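Local coordinates for protein adhesin (Streptococcus sanguinis SK1 = NCTC 7863, PDB 6VT2) that binds sialylated glycans through two tandem SigLec-like modules and so probably attaches the bacterium to sialoglycan-bearing host surfaces, at residues P54-Y59 / G82-N87; S170-S175 / V180-P185; F216-E221 / P387-R392; V371-N374 / V378-I381. One frame throughout, in Å; residues are numbered along the deposited sequence.

Contact 1. Residues P54-Y59 / G82-N87; sequences PNWIRY and GIVPIN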
# COMPACT_ATOMS: atom_id res chain seq x y z
N PRO A 54 27.42 -41.04 1.11
CA PRO A 54 27.63 -40.50 2.44
C PRO A 54 26.61 -40.88 3.50
O PRO A 54 25.60 -41.29 3.20
CB PRO A 54 27.49 -38.99 2.26
CG PRO A 54 27.76 -38.78 0.82
CD PRO A 54 27.45 -40.05 0.11
N ASN A 55 27.00 -40.65 4.74
CA ASN A 55 26.16 -41.00 5.89
C ASN A 55 24.86 -40.19 5.92
O ASN A 55 23.98 -40.65 6.51
CB ASN A 55 26.95 -40.85 7.18
CG ASN A 55 27.36 -39.44 7.49
OD1 ASN A 55 27.38 -38.58 6.63
ND2 ASN A 55 27.80 -39.27 8.71
N TRP A 56 24.78 -39.04 5.26
CA TRP A 56 23.56 -38.25 5.28
C TRP A 56 22.53 -38.67 4.22
O TRP A 56 21.51 -38.11 4.25
CB TRP A 56 23.93 -36.77 5.22
CG TRP A 56 24.89 -36.40 4.14
CD1 TRP A 56 26.22 -36.26 4.27
CD2 TRP A 56 24.58 -36.18 2.76
NE1 TRP A 56 26.75 -35.95 3.07
CE2 TRP A 56 25.79 -35.87 2.13
CE3 TRP A 56 23.41 -36.14 2.02
CZ2 TRP A 56 25.87 -35.55 0.80
CZ3 TRP A 56 23.50 -35.86 0.69
CH2 TRP A 56 24.71 -35.59 0.09
N ILE A 57 22.85 -39.60 3.33
CA ILE A 57 21.83 -40.15 2.45
C ILE A 57 21.14 -41.25 3.24
O ILE A 57 21.78 -42.22 3.65
CB ILE A 57 22.45 -40.71 1.17
CG1 ILE A 57 23.16 -39.62 0.40
CG2 ILE A 57 21.31 -41.34 0.33
CD1 ILE A 57 23.86 -40.20 -0.89
N ARG A 58 19.84 -41.09 3.48
CA ARG A 58 19.07 -42.00 4.31
C ARG A 58 17.91 -42.53 3.48
O ARG A 58 17.57 -41.98 2.52
CB ARG A 58 18.54 -41.22 5.51
CG ARG A 58 19.68 -40.60 6.29
CD ARG A 58 19.20 -39.82 7.46
NE ARG A 58 18.54 -40.68 8.43
CZ ARG A 58 17.80 -40.22 9.42
NH1 ARG A 58 17.67 -38.92 9.60
NH2 ARG A 58 17.21 -41.05 10.26
N TYR A 59 17.41 -43.65 3.91
CA TYR A 59 16.25 -44.19 3.24
C TYR A 59 15.39 -45.00 4.18
O TYR A 59 15.88 -45.51 5.12
CB TYR A 59 16.55 -44.96 1.96
CG TYR A 59 17.34 -46.21 2.17
CD1 TYR A 59 18.69 -46.17 2.40
CD2 TYR A 59 16.74 -47.43 2.04
CE1 TYR A 59 19.41 -47.33 2.56
CE2 TYR A 59 17.44 -48.59 2.19
CZ TYR A 59 18.79 -48.55 2.43
OH TYR A 59 19.43 -49.73 2.55
N GLY A 82 17.44 -36.80 3.17
CA GLY A 82 18.52 -36.39 4.04
C GLY A 82 18.66 -34.89 4.03
O GLY A 82 17.85 -34.22 3.51
N ILE A 83 19.68 -34.43 4.70
CA ILE A 83 20.06 -33.02 4.75
C ILE A 83 21.48 -32.93 4.19
O ILE A 83 22.39 -33.56 4.75
CB ILE A 83 19.98 -32.48 6.18
CG1 ILE A 83 18.54 -32.57 6.66
CG2 ILE A 83 20.54 -31.07 6.19
CD1 ILE A 83 18.47 -32.36 8.17
N VAL A 84 21.65 -32.17 3.11
CA VAL A 84 23.01 -31.97 2.59
C VAL A 84 23.76 -31.07 3.54
O VAL A 84 23.25 -30.01 3.85
CB VAL A 84 22.99 -31.34 1.21
CG1 VAL A 84 24.40 -31.15 0.66
CG2 VAL A 84 22.09 -32.23 0.28
N PRO A 85 24.98 -31.41 3.93
CA PRO A 85 25.74 -30.57 4.86
C PRO A 85 25.92 -29.18 4.26
O PRO A 85 26.14 -29.01 3.06
CB PRO A 85 27.07 -31.31 5.01
CG PRO A 85 26.69 -32.80 4.70
CD PRO A 85 25.65 -32.71 3.67
N ILE A 86 25.92 -28.21 5.17
CA ILE A 86 25.98 -26.84 4.77
C ILE A 86 27.31 -26.51 4.11
O ILE A 86 27.36 -25.55 3.35
CB ILE A 86 25.75 -25.93 5.99
CG1 ILE A 86 25.39 -24.50 5.52
CG2 ILE A 86 26.96 -25.95 6.89
CD1 ILE A 86 24.13 -24.39 4.78
N ASN A 87 28.37 -27.27 4.37
CA ASN A 87 29.67 -27.00 3.75
C ASN A 87 30.07 -28.01 2.68
O ASN A 87 31.25 -28.11 2.32
CB ASN A 87 30.76 -26.95 4.81
CG ASN A 87 30.94 -28.27 5.51
OD1 ASN A 87 29.98 -29.02 5.68
ND2 ASN A 87 32.14 -28.54 5.96
O HOH W 1 20.67 -36.60 6.37
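The indole of Trp-56 meets Pro-85 face-on: Pro-85 CD stands 3.5 Å from the centroid of the Trp-56 five-membered ring, 9° off the ring normal, which is the geometry of a CH-pi contact. CG of the same proline shares the approach, 3.5 Å from Trp-56 CD1, and the two side chains cross at about a right angle. Trp-56 carries its CG between backbone N and carbonyl carbon (chi1 50°), which swings the ring over the chain at Val-84 and Pro-85. Pro-54 CB lies 3.2 Å above the opposite face, toward its rim, so a proline lies against each face.

Apolar packing continues at the benzo end, where Trp-56 CZ3 meets Val-84 CG2 at 3.9 Å. Beyond the two segments, Leu-122 and Ile-124 of strand 119-125 also touch the indole, and the ring of His-88 meets it at about 90°.

The polar terms are few. No direct hydrogen bond joins the segments; instead a water donates to Trp-56 O (2.7 Å) and accepts from Ile-83 N (2.9 Å). Gly-82 CA adds a CA-H...O contact to Trp-56 O.

Trp-56 belongs to a type I turn, Pro-54 to Ile-57, and Pro-54 itself touches the bound sialic acid. The chemistry thus implies an aromatic, water-bridged attachment of a turn whose first residue lines the glycan pocket to the end of strand 76-83 in the SigLec-like module.

Contact 2. Residues S170-S175 / V180-P185; sequences STYSVS and VTITYP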
# COMPACT_ATOMS: atom_id res chain seq x y z
N SER A 170 18.69 -15.65 4.97
CA SER A 170 19.42 -14.89 3.94
C SER A 170 19.85 -13.56 4.54
O SER A 170 19.08 -13.01 5.30
CB SER A 170 18.63 -14.65 2.69
OG SER A 170 18.12 -15.84 2.16
N THR A 171 21.08 -13.14 4.27
CA THR A 171 21.59 -11.86 4.76
C THR A 171 21.70 -10.93 3.57
O THR A 171 21.60 -11.37 2.53
CB THR A 171 22.87 -12.04 5.58
OG1 THR A 171 23.90 -12.58 4.77
CG2 THR A 171 22.66 -12.94 6.77
N TYR A 172 21.71 -9.64 3.81
CA TYR A 172 21.73 -8.62 2.76
C TYR A 172 22.83 -7.61 3.06
O TYR A 172 22.90 -7.23 4.19
CB TYR A 172 20.39 -7.91 2.76
CG TYR A 172 19.26 -8.84 2.46
CD1 TYR A 172 18.64 -9.57 3.45
CD2 TYR A 172 18.85 -9.05 1.17
CE1 TYR A 172 17.58 -10.41 3.17
CE2 TYR A 172 17.85 -9.94 0.87
CZ TYR A 172 17.19 -10.62 1.87
OH TYR A 172 16.18 -11.47 1.56
N SER A 173 23.63 -7.25 2.08
CA SER A 173 24.66 -6.22 2.20
C SER A 173 24.41 -5.22 1.08
O SER A 173 24.14 -5.63 0.03
CB SER A 173 25.98 -6.83 2.12
OG SER A 173 27.01 -5.89 2.26
N VAL A 174 24.50 -3.93 1.35
CA VAL A 174 24.36 -2.90 0.32
C VAL A 174 25.66 -2.14 0.26
O VAL A 174 26.17 -1.68 1.28
CB VAL A 174 23.20 -1.94 0.63
CG1 VAL A 174 23.06 -0.90 -0.50
CG2 VAL A 174 21.95 -2.70 0.84
N SER A 175 26.19 -1.99 -0.93
CA SER A 175 27.46 -1.29 -1.09
C SER A 175 27.23 0.21 -1.12
O SER A 175 26.09 0.70 -1.07
CB SER A 175 28.16 -1.71 -2.37
OG SER A 175 27.51 -1.14 -3.50
N VAL A 180 23.36 -4.67 -4.19
CA VAL A 180 22.87 -5.51 -3.12
C VAL A 180 23.46 -6.89 -3.27
O VAL A 180 23.40 -7.49 -4.34
CB VAL A 180 21.35 -5.57 -3.12
CG1 VAL A 180 20.88 -6.68 -2.11
CG2 VAL A 180 20.78 -4.24 -2.72
N THR A 181 24.02 -7.39 -2.21
CA THR A 181 24.49 -8.77 -2.17
C THR A 181 23.59 -9.54 -1.22
O THR A 181 23.48 -9.19 -0.05
CB THR A 181 25.92 -8.84 -1.69
OG1 THR A 181 26.76 -8.17 -2.61
CG2 THR A 181 26.38 -10.33 -1.60
N ILE A 182 22.94 -10.59 -1.70
CA ILE A 182 22.07 -11.47 -0.88
C ILE A 182 22.92 -12.69 -0.62
O ILE A 182 23.41 -13.20 -1.55
CB ILE A 182 20.78 -11.81 -1.63
CG1 ILE A 182 20.04 -10.53 -2.02
CG2 ILE A 182 19.89 -12.78 -0.83
CD1 ILE A 182 18.85 -10.73 -2.91
N THR A 183 23.15 -13.05 0.62
CA THR A 183 23.96 -14.23 0.93
C THR A 183 23.00 -15.27 1.45
O THR A 183 22.40 -15.06 2.43
CB THR A 183 25.07 -13.93 1.92
OG1 THR A 183 25.91 -12.93 1.36
CG2 THR A 183 25.94 -15.12 2.25
N TYR A 184 22.89 -16.37 0.75
CA TYR A 184 22.05 -17.47 1.19
C TYR A 184 22.78 -18.14 2.30
O TYR A 184 23.92 -18.08 2.56
CB TYR A 184 21.77 -18.38 0.02
CG TYR A 184 20.98 -17.62 -0.97
CD1 TYR A 184 19.80 -17.02 -0.64
CD2 TYR A 184 21.53 -17.41 -2.19
CE1 TYR A 184 19.14 -16.23 -1.55
CE2 TYR A 184 20.85 -16.69 -3.13
CZ TYR A 184 19.66 -16.09 -2.81
OH TYR A 184 19.01 -15.35 -3.73
N PRO A 185 22.05 -19.06 3.21
CA PRO A 185 22.66 -19.77 4.36
C PRO A 185 23.86 -20.62 4.03
O PRO A 185 24.71 -20.87 4.88
CB PRO A 185 21.49 -20.63 4.87
CG PRO A 185 20.27 -20.03 4.36
CD PRO A 185 20.61 -19.25 3.12
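Tyr-172 and Ile-182 form the closely packed side of this contact. They lie side by side and point the same way, with Tyr-172 CE2 3.7 Å from Ile-182 CG1, while CG2 and CD1 of the isoleucine also approach the ring. The tyrosine's CG sits beside the backbone N (chi1 -62°), which leans the ring across toward the partner strand. On the same face Val-174 CG2 meets Val-180 CG2 at 4.1 Å. Helix 149-162 covers this face, Val-159 and Lys-160 touching Tyr-172, Ile-156 touching Val-174 and Val-155 touching Val-180.

Strands 171-174 and 180-183 form an antiparallel beta hairpin in the Atypical Rib domain; the N-to-C directions of these short segments lie 161° apart, and strand 189-192 continues the sheet beyond 180-183. Thr-171 with Thr-183 and Ser-173 with Thr-181 are the hydrogen-bonded pairs. Four backbone bonds join them, among them Thr-171 N to Thr-183 O at 3.0 Å.

The opposite face, carrying Thr-171, Ser-173, Thr-181 and Thr-183, is the solvent side: Thr-171 and Ser-173 are exposed, whereas Val-180 and Ile-182 are buried. Apart from one close approach, Thr-171 OG1 to Thr-183 CB at 3.4 Å, its side chains stand apart, as in the 4.3 Å between Ser-173 CB and Thr-181 CB.

At the hairpin's open end Ser-170 OG lies at the edge of the Tyr-184 ring, 3.5 Å from Tyr-184 CD1. The hydrogen bond of Ser-170 OG goes to Pro-167 O, and Tyr-184 OH is hydrogen-bonded to OD2 of Asp-190, a residue of the nearby calcium site.

Contact 3. Residues F216-E221 / P387-R392; sequences FYRGEE and PASRSR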
# COMPACT_ATOMS: atom_id res chain seq x y z
N PHE A 216 -13.77 30.03 2.05
CA PHE A 216 -14.18 29.98 3.43
C PHE A 216 -15.30 30.98 3.57
O PHE A 216 -15.12 32.15 3.29
CB PHE A 216 -13.04 30.30 4.40
CG PHE A 216 -12.15 29.14 4.65
CD1 PHE A 216 -11.34 28.57 3.67
CD2 PHE A 216 -12.09 28.62 5.92
CE1 PHE A 216 -10.53 27.47 3.99
CE2 PHE A 216 -11.35 27.50 6.19
CZ PHE A 216 -10.55 26.98 5.24
N TYR A 217 -16.41 30.53 4.08
CA TYR A 217 -17.54 31.41 4.28
C TYR A 217 -17.38 32.09 5.61
O TYR A 217 -17.17 31.43 6.63
CB TYR A 217 -18.84 30.58 4.27
CG TYR A 217 -19.11 30.08 2.90
CD1 TYR A 217 -19.66 30.85 1.92
CD2 TYR A 217 -18.69 28.81 2.56
CE1 TYR A 217 -19.82 30.37 0.65
CE2 TYR A 217 -18.84 28.35 1.28
CZ TYR A 217 -19.44 29.13 0.34
OH TYR A 217 -19.55 28.67 -0.95
N ARG A 218 -17.52 33.41 5.62
CA ARG A 218 -17.35 34.16 6.84
C ARG A 218 -18.29 33.63 7.91
O ARG A 218 -19.47 33.42 7.67
CB ARG A 218 -17.62 35.65 6.56
CG ARG A 218 -16.60 36.21 5.57
CD ARG A 218 -17.05 37.55 4.97
NE ARG A 218 -17.21 38.57 5.97
CZ ARG A 218 -18.37 39.16 6.29
NH1 ARG A 218 -19.47 38.86 5.63
NH2 ARG A 218 -18.45 40.07 7.21
N GLY A 219 -17.76 33.38 9.09
CA GLY A 219 -18.56 32.94 10.19
C GLY A 219 -18.93 31.50 10.21
O GLY A 219 -19.74 31.12 11.07
N GLU A 220 -18.39 30.67 9.42
CA GLU A 220 -18.64 29.23 9.42
C GLU A 220 -17.30 28.52 9.35
O GLU A 220 -16.50 28.81 8.48
CB GLU A 220 -19.47 28.75 8.24
CG GLU A 220 -20.90 29.33 8.28
CD GLU A 220 -21.82 28.72 7.23
OE1 GLU A 220 -23.06 29.00 7.30
OE2 GLU A 220 -21.33 27.95 6.37
N GLU A 221 -17.08 27.57 10.12
CA GLU A 221 -15.81 26.88 10.08
C GLU A 221 -15.69 26.09 8.79
O GLU A 221 -16.63 25.43 8.33
CB GLU A 221 -15.69 25.98 11.25
CG GLU A 221 -14.33 25.32 11.35
CD GLU A 221 -14.26 24.55 12.67
OE1 GLU A 221 -15.14 23.68 12.96
OE2 GLU A 221 -13.34 24.90 13.43
N PRO A 387 -21.45 45.98 8.04
CA PRO A 387 -21.49 47.11 7.08
C PRO A 387 -20.47 47.03 5.96
O PRO A 387 -20.81 47.39 4.82
CB PRO A 387 -21.27 48.33 7.97
CG PRO A 387 -21.72 47.92 9.25
CD PRO A 387 -21.34 46.43 9.41
N ALA A 388 -19.26 46.49 6.23
CA ALA A 388 -18.23 46.37 5.22
C ALA A 388 -18.43 45.19 4.30
O ALA A 388 -17.76 45.12 3.26
CB ALA A 388 -16.84 46.29 5.90
N SER A 389 -19.33 44.26 4.65
CA SER A 389 -19.48 43.03 3.87
C SER A 389 -20.89 42.51 4.14
O SER A 389 -21.19 41.67 5.00
CB SER A 389 -18.41 42.01 4.25
OG SER A 389 -18.33 41.00 3.27
N ARG A 390 -21.85 43.11 3.45
CA ARG A 390 -23.24 42.79 3.70
C ARG A 390 -23.53 41.40 3.19
O ARG A 390 -22.99 40.97 2.17
CB ARG A 390 -24.14 43.81 3.00
CG ARG A 390 -24.20 45.13 3.76
CD ARG A 390 -24.67 46.24 2.78
NE ARG A 390 -26.03 46.02 2.29
CZ ARG A 390 -27.12 46.40 2.94
NH1 ARG A 390 -28.30 46.17 2.41
NH2 ARG A 390 -27.03 46.95 4.15
N SER A 391 -24.32 40.66 3.93
CA SER A 391 -24.61 39.27 3.63
C SER A 391 -26.10 39.08 3.80
O SER A 391 -26.57 38.81 4.91
CB SER A 391 -23.81 38.36 4.54
OG SER A 391 -23.96 37.03 4.15
N ARG A 392 -26.80 39.16 2.68
CA ARG A 392 -28.25 39.31 2.72
C ARG A 392 -28.86 38.68 1.49
O ARG A 392 -28.17 38.44 0.48
CB ARG A 392 -28.65 40.78 2.80
CG ARG A 392 -28.16 41.46 4.03
CD ARG A 392 -28.65 42.94 4.09
NE ARG A 392 -28.04 43.49 5.26
CZ ARG A 392 -28.58 44.39 6.06
NH1 ARG A 392 -29.78 44.90 5.77
NH2 ARG A 392 -27.94 44.75 7.13
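Arg-218 and Ser-389 alone bring the two segments together, by a flat group laid against a serine. Ser-389 CB sits 3.4 Å above the guanidinium plane, over its centre, and is 3.5 Å from Arg-218 CZ. The hydroxyl lies over the same group: Ser-389 OG is 3.4 Å from Arg-218 NH1, but the angle is too poor for a hydrogen bond. One weak bond crosses, from Arg-218 NH1 to Ser-389 O, bent to 126° at the hydrogen.

A bend at chi3 (61°) in the Arg-218 chain helps lay the guanidinium flat against the serine. The stronger polar partners of Arg-218 lie elsewhere in the chain: NE donates to Leu-289 O and NH2 to Lys-287 O, which hold the plane's rotation. This buried contact joins the second SigLec-like module to the Atypical Rib domain that follows it, across 165 intervening residues.

Around this pair, Ser-389 OG is hydrogen-bonded to Asn-322 OD1, and Pro-290 touches the serine side chain. Arg-218 stands at the second position of a type II turn, closed by Glu-220 N to Tyr-217 O (3.1 Å), and its own carbonyl receives Gln-323 NE2.

Contact 4. Residues V371-N374 / V378-I381; sequences VVNN and VTVI
Asn-373 and Thr-379 supply the side-chain polar link. Asn-373 ND2 donates to Thr-379 OG1 at 3.0 Å, with an N-H...O angle of 176° and the acceptor only 1° out of the amide plane. A water closes the other end of the amide, donating to Asn-373 OD1 (2.7 Å) and lying 2.8 Å from Thr-379 OG1. The threonine oxygen therefore has two partners, and the amide is gripped at both its oxygen and its nitrogen; Ser-377 OG is a further partner of ND2. With Thr-379 OG1 beside its own backbone N (chi1 -55°), the hydroxyl is placed to meet the amide.

Backbone bonds run both ways between Val-371 and Thr-379: Val-371 N to Thr-379 O and Thr-379 N to Val-371 O, each 2.8 Å. They define the hydrogen-bonded pair of the antiparallel beta hairpin 369-372/378-381, part of a three-stranded sheet in the Atypical Rib domain.

Apolar contacts occupy both faces. Val-372 CG2 meets Val-378 CG2 at 4.1 Å in the non-hydrogen-bonded pair, on the face that helix 346-360 covers through Ile-352 and Val-356 against Val-378. On the face of Val-371 and Thr-379, Val-371 CG2 reaches diagonally to Ile-381 CD1, also 4.1 Å away, and Arg-392 of strand 392-395 touches Ile-381 and Thr-379.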
# COMPACT_ATOMS: atom_id res chain seq x y z
N VAL A 371 -36.34 40.55 8.10
CA VAL A 371 -36.97 41.86 8.27
C VAL A 371 -38.04 41.96 7.20
O VAL A 371 -37.72 41.94 6.00
CB VAL A 371 -35.97 43.02 8.17
CG1 VAL A 371 -36.67 44.33 8.33
CG2 VAL A 371 -34.89 42.86 9.23
N VAL A 372 -39.29 42.05 7.60
CA VAL A 372 -40.37 42.26 6.65
C VAL A 372 -40.52 43.78 6.47
O VAL A 372 -40.79 44.53 7.41
CB VAL A 372 -41.66 41.62 7.12
CG1 VAL A 372 -42.71 41.75 6.01
CG2 VAL A 372 -41.43 40.14 7.48
N ASN A 373 -40.27 44.23 5.28
CA ASN A 373 -40.36 45.64 4.94
C ASN A 373 -41.81 46.06 4.77
O ASN A 373 -42.74 45.24 4.75
CB ASN A 373 -39.53 45.85 3.72
CG ASN A 373 -38.07 45.38 3.97
OD1 ASN A 373 -37.47 45.83 4.93
ND2 ASN A 373 -37.55 44.46 3.18
N ASN A 374 -41.98 47.37 4.66
CA ASN A 374 -43.33 47.92 4.63
C ASN A 374 -44.11 47.42 3.44
O ASN A 374 -45.34 47.33 3.53
CB ASN A 374 -43.30 49.42 4.61
CG ASN A 374 -42.98 50.01 5.94
OD1 ASN A 374 -43.35 49.46 6.97
ND2 ASN A 374 -42.32 51.15 5.93
N VAL A 378 -39.04 40.75 2.03
CA VAL A 378 -38.38 40.26 3.21
C VAL A 378 -36.89 40.33 2.96
O VAL A 378 -36.39 39.81 1.97
CB VAL A 378 -38.80 38.83 3.55
CG1 VAL A 378 -38.03 38.40 4.84
CG2 VAL A 378 -40.25 38.75 3.79
N THR A 379 -36.21 41.04 3.84
CA THR A 379 -34.75 41.03 3.85
C THR A 379 -34.29 39.92 4.77
O THR A 379 -34.68 39.87 5.92
CB THR A 379 -34.20 42.35 4.36
OG1 THR A 379 -34.75 43.38 3.56
CG2 THR A 379 -32.67 42.37 4.22
N VAL A 380 -33.45 39.04 4.24
CA VAL A 380 -32.86 37.95 4.97
C VAL A 380 -31.43 38.37 5.27
O VAL A 380 -30.65 38.64 4.36
CB VAL A 380 -32.89 36.68 4.14
CG1 VAL A 380 -32.27 35.54 4.85
CG2 VAL A 380 -34.31 36.32 3.71
N ILE A 381 -31.09 38.43 6.56
CA ILE A 381 -29.77 38.87 6.98
C ILE A 381 -29.05 37.71 7.65
O ILE A 381 -29.49 37.19 8.68
CB ILE A 381 -29.89 40.07 7.92
CG1 ILE A 381 -30.73 41.20 7.27
CG2 ILE A 381 -28.54 40.50 8.32
CD1 ILE A 381 -30.95 42.36 8.22
O HOH W 2 -34.78 45.70 5.07

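Contact 3 is buried, contacts 1 and 2 are partly buried, and contact 4 is a surface contact. Contacts 2 and 4 are hairpins of the two Atypical Rib domains, both with a helix over one face, but contact 4 adds an amide-hydroxyl bond and a water. Contact 1 sits within the first SigLec-like module and depends on an aromatic ring; contact 3 is small and joins a SigLec-like module to its Rib domain through an arginine. Contacts 1 and 2 touch through Ile-86 CD1 and Pro-185 O, 3.6 Å apart. Contact 4 is nested in the loop closed by contact 3, with Arg-392 packing on strand 378-381. Centres of contacts 1 and 4 stand about 99 Å apart, reflecting the elongated tandem.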